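Local coordinates for separin (Saccharomyces cerevisiae, PDB 5U1T), which cleaves the cohesin subunit MCD1/SCC1 as a caspase-like cysteine protease at the onset of anaphase, and is held inactive by securin for most of the cell cycle, at residues Ile736-Ala747 / Asp762-Leu773; Met1432-Lys1440 / Glu1546-Thr1554. All coordinates share one frame; numbering follows the deposited sequence.

Reading from the N terminus, the chain first runs through a long series of helices, and near its middle interaction 1 closes a short loop: helix 729-752 turns back through a few linking residues into helix 756-775, making an antiparallel helical hairpin within the helical part of the protein. Only much later, in the protease part, does interaction 2 close a loop of 105 residues, bringing the later turns of the helix that begins at 1423, with the residues after it (1432-1440), against the segment that follows helix 1534-1548, beside strands 1412-1416 and 1465-1469. The two contacts follow in series, neither crossing nor enclosing one another, and their centres lie about 56 Å apart.

Interaction 1 (Ile736-Ala747 / Asp762-Leu773); sequences ILLNIKIFNESA and DCRKAQNLALSL
Phe743 and Ile740 of helix 736-747 press into the neighbouring helix 762-773 as knobs into holes, and Leu769 answers from the other side; the axes of the two segments run nearly antiparallel at 158° and come within 7.8 Å at their closest. Lys765 lays its extended chain over one face of the Phe743 ring, a CH-pi contact with CD 4.0 Å from the centroid, while Leu769 CD1 comes to the ring edge. Ile740 CG1, anti to the carbonyl carbon (chi1 -74°), meets Leu769 CB at 3.5 Å and carries CD1 on to Ala770. Alanine suits position 766, because its small CB lets the backbones close to 4.7 Å between Ile740 CA and Ala766 CA. At the far end Leu773, with CG anti to the backbone N (chi1 -171°), sends CD1 between Ile736 CG2 and Leu737 CD2. Ser746 OG donates to Asp762 OD2 at 3.0 Å, arriving from above the carboxylate plane; Asn750 adds a weak bond to the same oxygen. Asn744 turns its amide nitrogen to Ser791 O, tying the hairpin to helix 782-805. The chemistry is thus mainly apolar, with the serine hydroxyl and the weak Asn750 bond sharing the buried Asp762 OD2.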
loop_
_atom_site.group_PDB
_atom_site.type_symbol
_atom_site.label_atom_id
_atom_site.label_comp_id
_atom_site.label_asym_id
_atom_site.label_seq_id
_atom_site.Cartn_x
_atom_site.Cartn_y
_atom_site.Cartn_z
ATOM N N ILE A 736 -10.985 0.002 0.010
ATOM C CA ILE A 736 -10.452 -1.274 0.442
ATOM C C ILE A 736 -9.036 -1.079 0.949
ATOM O O ILE A 736 -8.670 -1.618 1.983
ATOM C CB ILE A 736 -10.464 -2.319 -0.688
ATOM C CG1 ILE A 736 -11.889 -2.546 -1.194
ATOM C CG2 ILE A 736 -9.913 -3.633 -0.198
ATOM C CD1 ILE A 736 -11.979 -3.586 -2.307
ATOM N N LEU A 737 -8.247 -0.287 0.230
ATOM C CA LEU A 737 -6.886 0.021 0.664
ATOM C C LEU A 737 -6.858 0.710 2.030
ATOM O O LEU A 737 -5.948 0.471 2.818
ATOM C CB LEU A 737 -6.170 0.895 -0.364
ATOM C CG LEU A 737 -5.824 0.242 -1.699
ATOM C CD1 LEU A 737 -5.318 1.293 -2.675
ATOM C CD2 LEU A 737 -4.808 -0.870 -1.533
ATOM N N LEU A 738 -7.844 1.564 2.306
ATOM C CA LEU A 738 -7.922 2.230 3.603
ATOM C C LEU A 738 -8.077 1.195 4.709
ATOM O O LEU A 738 -7.398 1.249 5.740
ATOM C CB LEU A 738 -9.090 3.221 3.656
ATOM C CG LEU A 738 -9.300 3.875 5.021
ATOM C CD1 LEU A 738 -8.259 4.943 5.263
ATOM C CD2 LEU A 738 -10.700 4.423 5.173
ATOM N N ASN A 739 -8.987 0.254 4.482
ATOM C CA ASN A 739 -9.307 -0.749 5.478
ATOM C C ASN A 739 -8.171 -1.748 5.621
ATOM O O ASN A 739 -7.980 -2.316 6.679
ATOM C CB ASN A 739 -10.617 -1.451 5.127
ATOM C CG ASN A 739 -11.846 -0.589 5.431
ATOM O OD1 ASN A 739 -12.220 0.278 4.638
ATOM N ND2 ASN A 739 -12.487 -0.836 6.567
ATOM N N ILE A 740 -7.411 -1.946 4.555
ATOM C CA ILE A 740 -6.233 -2.785 4.614
ATOM C C ILE A 740 -5.214 -2.139 5.548
ATOM O O ILE A 740 -4.647 -2.788 6.434
ATOM C CB ILE A 740 -5.628 -2.998 3.219
ATOM C CG1 ILE A 740 -6.508 -3.972 2.419
ATOM C CG2 ILE A 740 -4.185 -3.477 3.322
ATOM C CD1 ILE A 740 -6.071 -4.220 0.974
ATOM N N LYS A 741 -5.012 -0.843 5.355
ATOM C CA LYS A 741 -4.072 -0.081 6.161
ATOM C C LYS A 741 -4.504 -0.030 7.628
ATOM O O LYS A 741 -3.660 -0.037 8.511
ATOM C CB LYS A 741 -3.930 1.334 5.601
ATOM C CG LYS A 741 -2.656 2.050 5.965
ATOM C CD LYS A 741 -2.721 3.489 5.535
ATOM C CE LYS A 741 -1.524 4.259 6.014
ATOM N NZ LYS A 741 -1.708 5.703 5.795
ATOM N N ILE A 742 -5.806 0.022 7.891
ATOM C CA ILE A 742 -6.274 0.061 9.266
ATOM C C ILE A 742 -5.916 -1.241 9.966
ATOM O O ILE A 742 -5.317 -1.223 11.037
ATOM C CB ILE A 742 -7.783 0.299 9.359
ATOM C CG1 ILE A 742 -8.131 1.737 8.958
ATOM C CG2 ILE A 742 -8.254 0.064 10.764
ATOM C CD1 ILE A 742 -9.623 2.013 8.894
ATOM N N PHE A 743 -6.245 -2.367 9.338
ATOM C CA PHE A 743 -5.938 -3.687 9.899
ATOM C C PHE A 743 -4.439 -3.981 10.033
ATOM O O PHE A 743 -4.033 -4.710 10.922
ATOM C CB PHE A 743 -6.593 -4.792 9.056
ATOM C CG PHE A 743 -8.069 -4.912 9.272
ATOM C CD1 PHE A 743 -8.593 -4.958 10.553
ATOM C CD2 PHE A 743 -8.938 -4.954 8.198
ATOM C CE1 PHE A 743 -9.970 -5.048 10.761
ATOM C CE2 PHE A 743 -10.315 -5.038 8.393
ATOM C CZ PHE A 743 -10.833 -5.088 9.680
ATOM N N ASN A 744 -3.629 -3.416 9.145
ATOM C CA ASN A 744 -2.186 -3.564 9.212
ATOM C C ASN A 744 -1.594 -2.864 10.430
ATOM O O ASN A 744 -0.713 -3.406 11.094
ATOM C CB ASN A 744 -1.532 -3.021 7.938
ATOM C CG ASN A 744 -1.119 -4.115 6.981
ATOM O OD1 ASN A 744 -1.118 -5.296 7.327
ATOM N ND2 ASN A 744 -0.754 -3.731 5.764
ATOM N N GLU A 745 -2.069 -1.659 10.724
ATOM C CA GLU A 745 -1.537 -0.933 11.865
ATOM C C GLU A 745 -2.130 -1.458 13.155
ATOM O O GLU A 745 -1.499 -1.398 14.213
ATOM C CB GLU A 745 -1.789 0.559 11.728
ATOM C CG GLU A 745 -0.756 1.199 10.845
ATOM C CD GLU A 745 0.476 1.607 11.611
ATOM O OE1 GLU A 745 1.597 1.294 11.168
ATOM O OE2 GLU A 745 0.324 2.265 12.648
ATOM N N SER A 746 -3.341 -1.983 13.057
ATOM C CA SER A 746 -3.988 -2.565 14.208
ATOM C C SER A 746 -3.241 -3.817 14.679
ATOM O O SER A 746 -3.184 -4.108 15.878
ATOM C CB SER A 746 -5.433 -2.896 13.896
ATOM O OG SER A 746 -6.101 -3.215 15.096
ATOM N N ALA A 747 -2.666 -4.544 13.727
ATOM C CA ALA A 747 -1.789 -5.655 14.056
ATOM C C ALA A 747 -0.582 -5.160 14.867
ATOM O O ALA A 747 -0.236 -5.751 15.894
ATOM C CB ALA A 747 -1.325 -6.377 12.792
ATOM N N ASP A 762 -5.819 -9.808 12.712
ATOM C CA ASP A 762 -5.838 -8.546 11.986
ATOM C C ASP A 762 -5.050 -8.656 10.692
ATOM O O ASP A 762 -5.606 -8.491 9.600
ATOM C CB ASP A 762 -5.275 -7.419 12.843
ATOM C CG ASP A 762 -6.250 -6.956 13.900
ATOM O OD1 ASP A 762 -7.424 -7.393 13.885
ATOM O OD2 ASP A 762 -5.843 -6.138 14.753
ATOM N N CYS A 763 -3.758 -8.922 10.839
ATOM C CA CYS A 763 -2.858 -9.220 9.729
ATOM C C CYS A 763 -3.473 -10.072 8.634
ATOM O O CYS A 763 -3.240 -9.833 7.456
ATOM C CB CYS A 763 -1.618 -9.945 10.250
ATOM S SG CYS A 763 -0.189 -8.917 10.337
ATOM N N ARG A 764 -4.241 -11.080 9.028
ATOM C CA ARG A 764 -4.811 -12.011 8.063
ATOM C C ARG A 764 -6.015 -11.403 7.341
ATOM O O ARG A 764 -6.275 -11.732 6.190
ATOM C CB ARG A 764 -5.194 -13.322 8.755
ATOM C CG ARG A 764 -3.993 -14.079 9.356
ATOM C CD ARG A 764 -3.212 -14.871 8.317
ATOM N NE ARG A 764 -4.122 -15.733 7.577
ATOM C CZ ARG A 764 -4.583 -15.454 6.361
ATOM N NH1 ARG A 764 -5.435 -16.286 5.774
ATOM N NH2 ARG A 764 -4.196 -14.342 5.733
ATOM N N LYS A 765 -6.743 -10.521 8.017
ATOM C CA LYS A 765 -7.800 -9.770 7.368
ATOM C C LYS A 765 -7.197 -8.851 6.314
ATOM O O LYS A 765 -7.721 -8.728 5.206
ATOM C CB LYS A 765 -8.588 -8.951 8.376
ATOM C CG LYS A 765 -9.352 -9.751 9.370
ATOM C CD LYS A 765 -10.027 -8.819 10.349
ATOM C CE LYS A 765 -10.711 -9.600 11.447
ATOM N NZ LYS A 765 -11.241 -8.700 12.495
ATOM N N ALA A 766 -6.093 -8.205 6.681
ATOM C CA ALA A 766 -5.397 -7.300 5.791
ATOM C C ALA A 766 -5.000 -8.038 4.524
ATOM O O ALA A 766 -5.147 -7.521 3.425
ATOM C CB ALA A 766 -4.188 -6.707 6.471
ATOM N N GLN A 767 -4.522 -9.260 4.674
ATOM C CA GLN A 767 -4.107 -10.042 3.522
ATOM C C GLN A 767 -5.280 -10.564 2.710
ATOM O O GLN A 767 -5.188 -10.710 1.495
ATOM C CB GLN A 767 -3.247 -11.211 3.968
ATOM C CG GLN A 767 -1.851 -10.824 4.282
ATOM C CD GLN A 767 -0.922 -12.012 4.209
ATOM O OE1 GLN A 767 -1.281 -13.132 4.631
ATOM N NE2 GLN A 767 0.281 -11.790 3.657
ATOM N N ASN A 768 -6.382 -10.869 3.374
ATOM C CA ASN A 768 -7.539 -11.348 2.649
ATOM C C ASN A 768 -8.184 -10.215 1.858
ATOM O O ASN A 768 -8.669 -10.428 0.750
ATOM C CB ASN A 768 -8.542 -11.997 3.606
ATOM C CG ASN A 768 -8.055 -13.342 4.128
ATOM O OD1 ASN A 768 -7.133 -13.940 3.572
ATOM N ND2 ASN A 768 -8.672 -13.821 5.199
ATOM N N LEU A 769 -8.157 -9.023 2.406
ATOM C CA LEU A 769 -8.714 -7.895 1.716
ATOM C C LEU A 769 -7.902 -7.598 0.492
ATOM O O LEU A 769 -8.425 -7.225 -0.526
ATOM C CB LEU A 769 -8.696 -6.675 2.606
ATOM C CG LEU A 769 -9.832 -6.517 3.585
ATOM C CD1 LEU A 769 -9.656 -5.190 4.252
ATOM C CD2 LEU A 769 -11.155 -6.541 2.875
ATOM N N ALA A 770 -6.605 -7.800 0.575
ATOM C CA ALA A 770 -5.735 -7.537 -0.536
ATOM C C ALA A 770 -5.936 -8.546 -1.631
ATOM O O ALA A 770 -5.769 -8.238 -2.779
ATOM C CB ALA A 770 -4.297 -7.515 -0.080
ATOM N N LEU A 771 -6.354 -9.730 -1.266
ATOM C CA LEU A 771 -6.564 -10.738 -2.251
ATOM C C LEU A 771 -7.843 -10.435 -2.970
ATOM O O LEU A 771 -7.965 -10.673 -4.142
ATOM C CB LEU A 771 -6.635 -12.091 -1.593
ATOM C CG LEU A 771 -6.168 -13.201 -2.499
ATOM C CD1 LEU A 771 -4.769 -12.915 -2.974
ATOM C CD2 LEU A 771 -6.211 -14.494 -1.734
ATOM N N SER A 772 -8.810 -9.903 -2.260
ATOM C CA SER A 772 -10.071 -9.555 -2.875
ATOM C C SER A 772 -9.966 -8.279 -3.673
ATOM O O SER A 772 -10.707 -8.075 -4.607
ATOM C CB SER A 772 -11.195 -9.491 -1.846
ATOM O OG SER A 772 -11.417 -8.178 -1.402
ATOM N N LEU A 773 -9.017 -7.431 -3.320
ATOM C CA LEU A 773 -8.797 -6.188 -4.031
ATOM C C LEU A 773 -8.182 -6.466 -5.376
ATOM O O LEU A 773 -8.430 -5.770 -6.327
ATOM C CB LEU A 773 -7.873 -5.294 -3.240
ATOM C CG LEU A 773 -7.704 -3.879 -3.740
ATOM C CD1 LEU A 773 -7.285 -3.006 -2.592
ATOM C CD2 LEU A 773 -6.655 -3.834 -4.810
#

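Interaction 2 (Met1432-Lys1440 / Glu1546-Thr1554); sequences MFQKIIDAK and EKMGFRCNT
The Phe1550 ring has Ile1436 CD1 over one face, 4.1 Å from its centroid in a CH-pi contact, and Phe1433 CE1 at its edge, near the ring plane, 4.1 Å from Phe1550 CE2. Met1432 SD approaches the same ring obliquely as a Met-aromatic contact, 5.2 Å from the centroid. Phe1550 holds CG on the side away from its own N (chi1 -164°), which carries the ring to helix 1432-1436 although its CB does not head there directly. Met1432 bends at chi3, setting CE beside the Phe1550 carbonyl and near Arg1551 CG; a flexible thioether suits a place shared by a ring and backbone. Cys1552 turns SG toward Ile1436 CG1 and Lys1435 CB. Just before Phe1550, Gly1549 supplies the positive phi of a Schellman motif that ends helix 1534-1548. Behind the contact, Met1414 of strand 1412-1416 touches both phenylalanines, joining this packing to the protease sheet. Replacing Phe1550 with an alanine would probably leave Ile1436 CD1 without its ring face and open a gap beside Phe1433 and Met1432. No hydrogen bond spans the two segments; what joins them is apolar, CH-pi and Met-aromatic packing around the Phe1550 ring.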
loop_
_atom_site.group_PDB
_atom_site.type_symbol
_atom_site.label_atom_id
_atom_site.label_comp_id
_atom_site.label_asym_id
_atom_site.label_seq_id
_atom_site.Cartn_x
_atom_site.Cartn_y
_atom_site.Cartn_z
ATOM N N MET A 1432 1.987 -61.232 14.976
ATOM C CA MET A 1432 1.354 -60.775 16.217
ATOM C C MET A 1432 0.241 -59.737 16.003
ATOM O O MET A 1432 -0.787 -59.776 16.684
ATOM C CB MET A 1432 2.409 -60.204 17.171
ATOM C CG MET A 1432 1.837 -59.401 18.330
ATOM S SD MET A 1432 3.105 -58.524 19.263
ATOM C CE MET A 1432 3.760 -59.867 20.255
ATOM N N PHE A 1433 0.437 -58.818 15.059
ATOM C CA PHE A 1433 -0.537 -57.747 14.852
ATOM C C PHE A 1433 -1.870 -58.294 14.343
ATOM O O PHE A 1433 -2.929 -57.956 14.875
ATOM C CB PHE A 1433 0.004 -56.686 13.882
ATOM C CG PHE A 1433 0.984 -55.729 14.511
ATOM C CD1 PHE A 1433 1.422 -55.912 15.822
ATOM C CD2 PHE A 1433 1.463 -54.639 13.798
ATOM C CE1 PHE A 1433 2.328 -55.024 16.408
ATOM C CE2 PHE A 1433 2.368 -53.750 14.381
ATOM C CZ PHE A 1433 2.798 -53.945 15.684
ATOM N N GLN A 1434 -1.816 -59.149 13.327
ATOM C CA GLN A 1434 -3.035 -59.692 12.738
ATOM C C GLN A 1434 -3.772 -60.575 13.742
ATOM O O GLN A 1434 -4.976 -60.802 13.614
ATOM C CB GLN A 1434 -2.716 -60.489 11.474
ATOM C CG GLN A 1434 -2.045 -61.825 11.778
ATOM C CD GLN A 1434 -1.676 -62.610 10.537
ATOM O OE1 GLN A 1434 -1.612 -62.055 9.432
ATOM N NE2 GLN A 1434 -1.426 -63.915 10.711
ATOM N N LYS A 1435 -3.040 -61.083 14.732
ATOM C CA LYS A 1435 -3.630 -61.898 15.786
ATOM C C LYS A 1435 -4.389 -61.030 16.769
ATOM O O LYS A 1435 -5.455 -61.398 17.248
ATOM C CB LYS A 1435 -2.558 -62.689 16.527
ATOM C CG LYS A 1435 -1.976 -63.837 15.742
ATOM C CD LYS A 1435 -0.779 -64.402 16.480
ATOM C CE LYS A 1435 -0.296 -65.715 15.879
ATOM N NZ LYS A 1435 0.981 -66.143 16.518
ATOM N N ILE A 1436 -3.832 -59.867 17.072
ATOM C CA ILE A 1436 -4.472 -58.972 18.019
ATOM C C ILE A 1436 -5.788 -58.411 17.462
ATOM O O ILE A 1436 -6.753 -58.259 18.205
ATOM C CB ILE A 1436 -3.521 -57.843 18.435
ATOM C CG1 ILE A 1436 -2.500 -58.412 19.433
ATOM C CG2 ILE A 1436 -4.293 -56.730 19.084
ATOM C CD1 ILE A 1436 -1.357 -57.489 19.796
ATOM N N ILE A 1437 -5.869 -58.156 16.158
ATOM C CA ILE A 1437 -7.152 -57.724 15.611
ATOM C C ILE A 1437 -8.191 -58.837 15.778
ATOM O O ILE A 1437 -9.389 -58.567 15.765
ATOM C CB ILE A 1437 -7.082 -57.308 14.101
ATOM C CG1 ILE A 1437 -6.903 -58.535 13.191
ATOM C CG2 ILE A 1437 -6.034 -56.205 13.871
ATOM C CD1 ILE A 1437 -6.912 -58.227 11.705
ATOM N N ASP A 1438 -7.729 -60.076 15.960
ATOM C CA ASP A 1438 -8.633 -61.226 16.104
ATOM C C ASP A 1438 -9.324 -61.286 17.470
ATOM O O ASP A 1438 -10.515 -60.981 17.579
ATOM C CB ASP A 1438 -7.890 -62.552 15.873
ATOM C CG ASP A 1438 -7.587 -62.815 14.403
ATOM O OD1 ASP A 1438 -8.269 -62.237 13.526
ATOM O OD2 ASP A 1438 -6.663 -63.616 14.136
ATOM N N ALA A 1439 -8.587 -61.704 18.496
ATOM C CA ALA A 1439 -9.157 -61.865 19.829
ATOM C C ALA A 1439 -8.979 -60.607 20.682
ATOM O O ALA A 1439 -8.467 -60.679 21.808
ATOM C CB ALA A 1439 -8.531 -63.071 20.528
ATOM N N LYS A 1440 -9.415 -59.466 20.142
ATOM C CA LYS A 1440 -9.312 -58.160 20.806
ATOM C C LYS A 1440 -10.150 -57.126 20.051
ATOM O O LYS A 1440 -9.678 -56.562 19.069
ATOM C CB LYS A 1440 -7.854 -57.712 20.873
ATOM C CG LYS A 1440 -7.442 -56.998 22.130
ATOM C CD LYS A 1440 -5.951 -57.168 22.354
ATOM C CE LYS A 1440 -5.598 -58.605 22.735
ATOM N NZ LYS A 1440 -6.065 -58.989 24.107
ATOM N N GLU A 1546 7.611 -57.382 24.168
ATOM C CA GLU A 1546 7.640 -58.567 25.006
ATOM C C GLU A 1546 7.830 -58.200 26.472
ATOM O O GLU A 1546 7.145 -58.744 27.336
ATOM C CB GLU A 1546 8.735 -59.528 24.550
ATOM C CG GLU A 1546 8.322 -60.993 24.669
ATOM C CD GLU A 1546 8.314 -61.499 26.117
ATOM O OE1 GLU A 1546 8.987 -60.872 26.987
ATOM O OE2 GLU A 1546 7.642 -62.535 26.378
ATOM N N LYS A 1547 8.739 -57.269 26.755
ATOM C CA LYS A 1547 8.993 -56.871 28.140
ATOM C C LYS A 1547 7.799 -56.109 28.754
ATOM O O LYS A 1547 7.566 -56.185 29.971
ATOM C CB LYS A 1547 10.277 -56.028 28.236
ATOM C CG LYS A 1547 11.583 -56.807 28.028
ATOM C CD LYS A 1547 12.131 -57.389 29.337
ATOM C CE LYS A 1547 12.715 -58.796 29.158
ATOM N NZ LYS A 1547 11.674 -59.838 28.833
ATOM N N MET A 1548 7.099 -55.349 27.930
ATOM C CA MET A 1548 5.957 -54.590 28.403
ATOM C C MET A 1548 4.723 -55.466 28.528
ATOM O O MET A 1548 3.799 -55.135 29.258
ATOM C CB MET A 1548 5.686 -53.379 27.513
ATOM C CG MET A 1548 5.195 -52.163 28.286
ATOM S SD MET A 1548 5.390 -50.612 27.417
ATOM C CE MET A 1548 6.460 -51.194 26.130
ATOM N N GLY A 1549 4.715 -56.580 27.810
ATOM C CA GLY A 1549 3.617 -57.516 27.870
ATOM C C GLY A 1549 2.667 -57.436 26.705
ATOM O O GLY A 1549 1.607 -58.038 26.719
ATOM N N PHE A 1550 3.053 -56.694 25.683
ATOM C CA PHE A 1550 2.209 -56.536 24.523
ATOM C C PHE A 1550 2.104 -57.818 23.754
ATOM O O PHE A 1550 2.898 -58.091 22.863
ATOM C CB PHE A 1550 2.744 -55.461 23.605
ATOM C CG PHE A 1550 1.749 -54.992 22.604
ATOM C CD1 PHE A 1550 0.509 -54.566 23.010
ATOM C CD2 PHE A 1550 2.046 -54.993 21.266
ATOM C CE1 PHE A 1550 -0.417 -54.140 22.098
ATOM C CE2 PHE A 1550 1.126 -54.567 20.347
ATOM C CZ PHE A 1550 -0.107 -54.143 20.767
ATOM N N ARG A 1551 1.102 -58.599 24.110
ATOM C CA ARG A 1551 0.836 -59.870 23.467
ATOM C C ARG A 1551 -0.664 -60.091 23.331
ATOM O O ARG A 1551 -1.459 -59.196 23.573
ATOM C CB ARG A 1551 1.484 -61.005 24.256
ATOM C CG ARG A 1551 2.803 -61.479 23.674
ATOM C CD ARG A 1551 3.783 -61.926 24.751
ATOM N NE ARG A 1551 3.145 -62.717 25.801
ATOM C CZ ARG A 1551 3.477 -63.966 26.117
ATOM N NH1 ARG A 1551 4.450 -64.590 25.468
ATOM N NH2 ARG A 1551 2.832 -64.594 27.091
ATOM N N CYS A 1552 -1.058 -61.290 22.940
ATOM C CA CYS A 1552 -2.469 -61.567 22.778
ATOM C C CYS A 1552 -3.078 -62.282 23.968
ATOM O O CYS A 1552 -4.292 -62.403 24.051
ATOM C CB CYS A 1552 -2.706 -62.349 21.499
ATOM S SG CYS A 1552 -2.290 -61.404 20.024
ATOM N N ASN A 1553 -2.249 -62.748 24.896
ATOM C CA ASN A 1553 -2.772 -63.439 26.070
ATOM C C ASN A 1553 -2.727 -62.572 27.317
ATOM O O ASN A 1553 -2.120 -62.944 28.313
ATOM C CB ASN A 1553 -2.044 -64.755 26.314
ATOM C CG ASN A 1553 -0.567 -64.567 26.535
ATOM O OD1 ASN A 1553 -0.113 -64.361 27.654
ATOM N ND2 ASN A 1553 0.195 -64.645 25.462
ATOM N N THR A 1554 -3.394 -61.429 27.245
ATOM C CA THR A 1554 -3.473 -60.462 28.338
ATOM C C THR A 1554 -3.714 -61.076 29.715
ATOM O O THR A 1554 -4.410 -60.504 30.547
ATOM C CB THR A 1554 -4.580 -59.433 28.067
ATOM O OG1 THR A 1554 -5.840 -59.967 28.480
ATOM C CG2 THR A 1554 -4.651 -59.132 26.602
#